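Long-range contact in probable M18 family aminopeptidase 1 (PDB 2GLF), which probably acts as a metal-dependent aminopeptidase, removing residues from the N-terminus of peptides, and carries manganese ions in this crystal: residues 335-339 / 393-397. Numbering follows the deposited sequence.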
ATOM      1  N   TYR A 335      27.936   4.396  12.477  1.00 17.16           N
ATOM      2  CA  TYR A 335      27.141   5.263  11.619  1.00 17.13           C
ATOM      3  C   TYR A 335      28.015   6.139  10.732  1.00 17.44           C
ATOM      4  O   TYR A 335      27.629   7.249  10.365  1.00 17.54           O
ATOM      5  CB  TYR A 335      26.229   6.144  12.468  1.00 25.67           C
ATOM      6  CG  TYR A 335      25.566   5.401  13.601  1.00 25.72           C
ATOM      7  CD1 TYR A 335      25.988   5.587  14.916  1.00 25.15           C
ATOM      8  CD2 TYR A 335      24.528   4.501  13.362  1.00 24.72           C
ATOM      9  CE1 TYR A 335      25.391   4.897  15.968  1.00 25.35           C
ATOM     10  CE2 TYR A 335      23.923   3.805  14.407  1.00 23.07           C
ATOM     11  CZ  TYR A 335      24.360   4.007  15.706  1.00 24.67           C
ATOM     12  OH  TYR A 335      23.778   3.326  16.753  1.00 24.22           O
ATOM     13  N   LYS A 336      29.189   5.624  10.382  1.00 17.63           N
ATOM     14  CA  LYS A 336      30.128   6.354   9.536  1.00 17.63           C
ATOM     15  C   LYS A 336      29.540   6.732   8.165  1.00 17.63           C
ATOM     16  O   LYS A 336      30.003   7.678   7.538  1.00 17.63           O
ATOM     17  CB  LYS A 336      31.412   5.532   9.333  1.00 18.63           C
ATOM     18  CG  LYS A 336      31.305   4.489   8.234  1.00 19.46           C
ATOM     19  CD  LYS A 336      32.633   3.811   7.931  1.00 19.68           C
ATOM     20  CE  LYS A 336      33.028   2.819   9.016  1.00 21.02           C
ATOM     21  NZ  LYS A 336      34.193   1.971   8.614  1.00 18.61           N
ATOM     22  N   ASP A 337      28.532   6.003   7.694  1.00 14.75           N
ATOM     23  CA  ASP A 337      27.940   6.317   6.395  1.00 15.35           C
ATOM     24  C   ASP A 337      27.153   7.625   6.359  1.00 14.75           C
ATOM     25  O   ASP A 337      26.611   8.013   5.322  1.00 14.75           O
ATOM     26  CB  ASP A 337      27.026   5.186   5.923  1.00 75.03           C
ATOM     27  CG  ASP A 337      27.759   4.165   5.080  1.00 81.69           C
ATOM     28  OD1 ASP A 337      27.084   3.310   4.468  1.00 88.93           O
ATOM     29  OD2 ASP A 337      29.007   4.212   5.030  1.00 83.09           O
ATOM     30  N   VAL A 338      27.097   8.308   7.492  1.00 15.39           N
ATOM     31  CA  VAL A 338      26.357   9.556   7.584  1.00 14.22           C
ATOM     32  C   VAL A 338      27.261  10.758   7.229  1.00 13.54           C
ATOM     33  O   VAL A 338      26.798  11.895   7.088  1.00 11.81           O
ATOM     34  CB  VAL A 338      25.796   9.682   9.018  1.00 13.25           C
ATOM     35  CG1 VAL A 338      26.676  10.605   9.859  1.00 13.14           C
ATOM     36  CG2 VAL A 338      24.368  10.141   8.973  1.00 12.32           C
ATOM     37  N   HIS A 339      28.552  10.472   7.065  1.00 17.24           N
ATOM     38  CA  HIS A 339      29.574  11.472   6.767  1.00 16.70           C
ATOM     39  C   HIS A 339      30.315  11.227   5.470  1.00 16.21           C
ATOM     40  O   HIS A 339      30.223  10.156   4.869  1.00 16.12           O
ATOM     41  CB  HIS A 339      30.651  11.476   7.856  1.00 12.13           C
ATOM     42  CG  HIS A 339      30.305  12.274   9.070  1.00 11.36           C
ATOM     43  ND1 HIS A 339      30.100  13.636   9.032  1.00 11.52           N
ATOM     44  CD2 HIS A 339      30.171  11.908  10.366  1.00  9.04           C
ATOM     45  CE1 HIS A 339      29.854  14.075  10.252  1.00  9.04           C
ATOM     46  NE2 HIS A 339      29.891  13.048  11.080  1.00  9.04           N
ATOM     47  N   GLY A 393      28.332  16.232   7.923  1.00 14.68           N
ATOM     48  CA  GLY A 393      27.789  15.121   7.156  1.00 12.74           C
ATOM     49  C   GLY A 393      27.759  15.302   5.648  1.00 11.86           C
ATOM     50  O   GLY A 393      28.026  16.393   5.136  1.00 10.77           O
ATOM     51  N   LYS A 394      27.438  14.215   4.944  1.00 12.38           N
ATOM     52  CA  LYS A 394      27.341  14.209   3.485  1.00 11.59           C
ATOM     53  C   LYS A 394      26.436  15.351   3.068  1.00 12.60           C
ATOM     54  O   LYS A 394      25.691  15.878   3.887  1.00 12.11           O
ATOM     55  CB  LYS A 394      26.742  12.894   2.986  1.00 12.90           C
ATOM     56  CG  LYS A 394      27.632  11.681   3.102  1.00 13.53           C
ATOM     57  CD  LYS A 394      26.938  10.466   2.511  1.00 15.61           C
ATOM     58  CE  LYS A 394      27.889   9.288   2.350  1.00 18.68           C
ATOM     59  NZ  LYS A 394      28.480   8.878   3.649  1.00 18.21           N
ATOM     60  N   VAL A 395      26.477  15.701   1.789  1.00 33.68           N
ATOM     61  CA  VAL A 395      25.700  16.814   1.264  1.00 34.58           C
ATOM     62  C   VAL A 395      24.245  17.016   1.715  1.00 35.96           C
ATOM     63  O   VAL A 395      23.931  18.064   2.289  1.00 36.47           O
ATOM     64  CB  VAL A 395      25.785  16.836  -0.271  1.00 10.38           C
ATOM     65  CG1 VAL A 395      24.868  17.910  -0.856  1.00  7.35           C
ATOM     66  CG2 VAL A 395      27.226  17.109  -0.670  1.00  9.83           C
ATOM     67  N   ASP A 396      23.342  16.072   1.482  1.00 20.93           N
ATOM     68  CA  ASP A 396      21.973  16.331   1.935  1.00 22.49           C
ATOM     69  C   ASP A 396      21.520  15.561   3.177  1.00 22.69           C
ATOM     70  O   ASP A 396      20.325  15.390   3.413  1.00 22.67           O
ATOM     71  CB  ASP A 396      20.984  16.116   0.787  1.00 26.11           C
ATOM     72  CG  ASP A 396      20.992  17.267  -0.198  1.00 28.17           C
ATOM     73  OD1 ASP A 396      20.957  18.427   0.265  1.00 31.89           O
ATOM     74  OD2 ASP A 396      21.026  17.018  -1.424  1.00 30.00           O
ATOM     75  N   GLN A 397      22.487  15.128   3.982  1.00 28.04           N
ATOM     76  CA  GLN A 397      22.221  14.375   5.203  1.00 28.98           C
ATOM     77  C   GLN A 397      21.383  15.100   6.250  1.00 29.91           C
ATOM     78  O   GLN A 397      20.419  14.537   6.789  1.00 29.57           O
ATOM     79  CB  GLN A 397      23.537  13.937   5.836  1.00 21.14           C
ATOM     80  CG  GLN A 397      23.940  12.545   5.434  1.00 21.50           C
ATOM     81  CD  GLN A 397      23.041  11.501   6.046  1.00 21.16           C
ATOM     82  OE1 GLN A 397      23.128  10.323   5.719  1.00 22.99           O
ATOM     83  NE2 GLN A 397      22.172  11.929   6.948  1.00 22.47           N
TER
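Lys394 reaches across to the end of a 3-10 segment that closes at Val338, where its ammonium group donates hydrogen bonds to two backbone carbonyls. Lys394 NZ lies 2.7 Å from Asp337 O, well above the plane of that carbonyl rather than on a lone pair, and it also bonds to His339 O. The chain is extended through chi2 and chi3 and then bends at chi4 (59°), which turns NZ in between the two oxygens, while CG lies alongside the His339 carbonyl. The Asp337 carboxylate stays apart, its OD2 4.9 Å from Lys394 NZ, but may still add to the local negative potential. At the other end of the same residue, Lys394 N donates to Val338 O at 3.2 Å in a fairly straight bond (162°). Lys394 to Gln397 form a type I beta turn in the loop between strand 387-389 and helix 404-408; the 3-10 segment belongs to the loop joining strands 321-329 and 351-354 of the mixed central sheet. Gln397 folds back at chi2 (-70°), bringing the face of its amide against Val338 CG2, with Gln397 NE2 3.5 Å from that methyl; the two side chains cross nearly at right angles. The His339 ring comes obliquely against the Gly393 backbone, His339 ND1 3.3 Å from Gly393 CA. Within the twelve-chain assembly, Leu168 of a second subunit packs on Val338 and His339, and Glu182 of a third touches Lys394.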